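Beta-galacturonidase (Eisenbergiella tayi, PDB 6NCW) is a glycoside hydrolase of family 2 that probably hydrolyses beta-linked galacturonides. Local coordinates at residues 328-333 against 368-373. Residues are numbered along the deposited sequence; the frame is centred on the assembly and turned at random.
Sequences ILVWEE and PSIYIW
V330 pairs with I370 and E332 with W373 where two adjacent parallel strands, 329-333 and 370-374, run side by side in the TIM barrel. V330 N donates to S369 O (2.8 Å) from above the carbonyl plane. Y371 N reaches V330 O (3.0 Å) in the carbonyl plane; E332 N to I372 O is weak. Y371 is an extra residue in its strand, a beta bulge; its ring CD1 lies 3.8 Å from L329 CB and its hydroxyl bonds to Y508. Inside the barrel I372 packs its CG2 against W331, 3.6 Å from W331 CB, while L462 and T464 also touch the indole. On the other face, covered by helices 317-326 and 349-364, V330 and I370, beta-branched and suited to extended backbone, meet through CG1 atoms. E332, extended with CG anti to N (chi1 -175°), lays OE2 at the W373 ring edge, 3.5 Å from CZ3 and nearly coplanar. H364 bonds OE2 and N315 N bonds OE1, satisfying this buried carboxylate. The indole N-H lets apolar W331 also hold E333: NE1 grips OE2 (2.8 Å), which forms a salt bridge with R309. E333 OE1 bonds galacturonate-binding H312, consistent with a second shell behind the sugar-binding site of a TIM barrel.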
loop_
_atom_site.group_PDB
_atom_site.type_symbol
_atom_site.label_atom_id
_atom_site.label_comp_id
_atom_site.label_asym_id
_atom_site.label_seq_id
_atom_site.Cartn_x
_atom_site.Cartn_y
_atom_site.Cartn_z
ATOM N N ILE A 328 -7.904 9.736 32.713
ATOM C CA ILE A 328 -8.550 8.809 31.788
ATOM C C ILE A 328 -9.167 7.681 32.608
ATOM O O ILE A 328 -8.480 7.060 33.418
ATOM C CB ILE A 328 -7.536 8.279 30.755
ATOM C CG1 ILE A 328 -7.031 9.437 29.878
ATOM C CG2 ILE A 328 -8.153 7.180 29.893
ATOM C CD1 ILE A 328 -5.828 9.109 29.017
ATOM N N LEU A 329 -10.463 7.429 32.418
ATOM C CA LEU A 329 -11.150 6.377 33.158
ATOM C C LEU A 329 -10.850 5.006 32.562
ATOM O O LEU A 329 -10.774 4.841 31.343
ATOM C CB LEU A 329 -12.659 6.635 33.160
ATOM C CG LEU A 329 -13.050 7.968 33.818
ATOM C CD1 LEU A 329 -14.451 8.385 33.412
ATOM C CD2 LEU A 329 -12.920 7.847 35.335
ATOM N N VAL A 330 -10.687 4.014 33.427
ATOM C CA VAL A 330 -10.261 2.687 33.020
ATOM C C VAL A 330 -11.291 1.661 33.483
ATOM O O VAL A 330 -11.670 1.624 34.657
ATOM C CB VAL A 330 -8.856 2.347 33.560
ATOM C CG1 VAL A 330 -8.497 0.902 33.236
ATOM C CG2 VAL A 330 -7.828 3.272 32.941
ATOM N N TRP A 331 -11.761 0.861 32.541
ATOM C CA TRP A 331 -12.349 -0.442 32.806
ATOM C C TRP A 331 -11.212 -1.455 32.718
ATOM O O TRP A 331 -10.595 -1.593 31.658
ATOM C CB TRP A 331 -13.450 -0.720 31.769
ATOM C CG TRP A 331 -13.940 -2.151 31.611
ATOM C CD1 TRP A 331 -13.175 -3.281 31.445
ATOM C CD2 TRP A 331 -15.300 -2.579 31.528
ATOM N NE1 TRP A 331 -13.983 -4.386 31.299
ATOM C CE2 TRP A 331 -15.291 -3.983 31.354
ATOM C CE3 TRP A 331 -16.533 -1.915 31.578
ATOM C CZ2 TRP A 331 -16.466 -4.730 31.230
ATOM C CZ3 TRP A 331 -17.702 -2.673 31.479
ATOM C CH2 TRP A 331 -17.655 -4.059 31.286
ATOM N N GLU A 332 -10.895 -2.132 33.826
ATOM C CA GLU A 332 -9.906 -3.199 33.797
ATOM C C GLU A 332 -10.602 -4.533 34.042
ATOM O O GLU A 332 -11.490 -4.626 34.891
ATOM C CB GLU A 332 -8.781 -2.972 34.819
ATOM C CG GLU A 332 -7.676 -4.021 34.718
ATOM C CD GLU A 332 -6.376 -3.675 35.462
ATOM O OE1 GLU A 332 -5.326 -3.522 34.788
ATOM O OE2 GLU A 332 -6.385 -3.578 36.714
ATOM N N GLU A 333 -10.232 -5.562 33.276
ATOM C CA GLU A 333 -10.863 -6.871 33.422
ATOM C C GLU A 333 -9.815 -7.967 33.604
ATOM O O GLU A 333 -8.640 -7.783 33.285
ATOM C CB GLU A 333 -11.776 -7.201 32.222
ATOM C CG GLU A 333 -11.109 -7.185 30.835
ATOM C CD GLU A 333 -12.151 -7.277 29.720
ATOM O OE1 GLU A 333 -11.841 -7.820 28.631
ATOM O OE2 GLU A 333 -13.289 -6.786 29.943
ATOM N N PRO A 368 -6.812 5.553 40.902
ATOM C CA PRO A 368 -8.097 6.258 40.774
ATOM C C PRO A 368 -8.723 6.124 39.398
ATOM O O PRO A 368 -9.948 6.254 39.272
ATOM C CB PRO A 368 -7.724 7.713 41.083
ATOM C CG PRO A 368 -6.249 7.796 40.685
ATOM C CD PRO A 368 -5.687 6.477 41.126
ATOM N N SER A 369 -7.927 5.884 38.353
ATOM C CA SER A 369 -8.503 5.779 37.011
ATOM C C SER A 369 -9.433 4.583 36.893
ATOM O O SER A 369 -10.435 4.637 36.166
ATOM C CB SER A 369 -7.395 5.680 35.963
ATOM O OG SER A 369 -6.601 4.526 36.192
ATOM N N ILE A 370 -9.126 3.497 37.597
ATOM C CA ILE A 370 -9.932 2.286 37.495
ATOM C C ILE A 370 -11.257 2.546 38.195
ATOM O O ILE A 370 -11.288 2.706 39.417
ATOM C CB ILE A 370 -9.221 1.085 38.106
ATOM C CG1 ILE A 370 -7.926 0.767 37.342
ATOM C CG2 ILE A 370 -10.154 -0.110 38.064
ATOM C CD1 ILE A 370 -7.040 -0.203 38.106
ATOM N N TYR A 371 -12.354 2.593 37.436
ATOM C CA TYR A 371 -13.652 2.835 38.043
ATOM C C TYR A 371 -14.550 1.605 38.052
ATOM O O TYR A 371 -15.584 1.620 38.737
ATOM C CB TYR A 371 -14.367 3.999 37.333
ATOM C CG TYR A 371 -14.943 3.615 35.992
ATOM C CD1 TYR A 371 -14.138 3.558 34.850
ATOM C CD2 TYR A 371 -16.291 3.292 35.870
ATOM C CE1 TYR A 371 -14.668 3.209 33.630
ATOM C CE2 TYR A 371 -16.829 2.929 34.664
ATOM C CZ TYR A 371 -16.018 2.889 33.550
ATOM O OH TYR A 371 -16.575 2.510 32.374
ATOM N N ILE A 372 -14.164 0.525 37.370
ATOM C CA ILE A 372 -15.006 -0.661 37.282
ATOM C C ILE A 372 -14.122 -1.876 37.037
ATOM O O ILE A 372 -13.102 -1.789 36.346
ATOM C CB ILE A 372 -16.066 -0.484 36.172
ATOM C CG1 ILE A 372 -17.056 -1.639 36.170
ATOM C CG2 ILE A 372 -15.385 -0.332 34.816
ATOM C CD1 ILE A 372 -18.248 -1.395 35.283
ATOM N N TRP A 373 -14.506 -3.011 37.623
ATOM C CA TRP A 373 -13.850 -4.287 37.354
ATOM C C TRP A 373 -14.694 -5.113 36.389
ATOM O O TRP A 373 -15.891 -5.299 36.613
ATOM C CB TRP A 373 -13.631 -5.096 38.638
ATOM C CG TRP A 373 -12.771 -4.436 39.706
ATOM C CD1 TRP A 373 -13.166 -4.073 40.966
ATOM C CD2 TRP A 373 -11.381 -4.107 39.617
ATOM N NE1 TRP A 373 -12.114 -3.531 41.662
ATOM C CE2 TRP A 373 -11.005 -3.535 40.856
ATOM C CE3 TRP A 373 -10.416 -4.223 38.608
ATOM C CZ2 TRP A 373 -9.704 -3.078 41.108
ATOM C CZ3 TRP A 373 -9.126 -3.773 38.859
ATOM C CH2 TRP A 373 -8.782 -3.211 40.100
#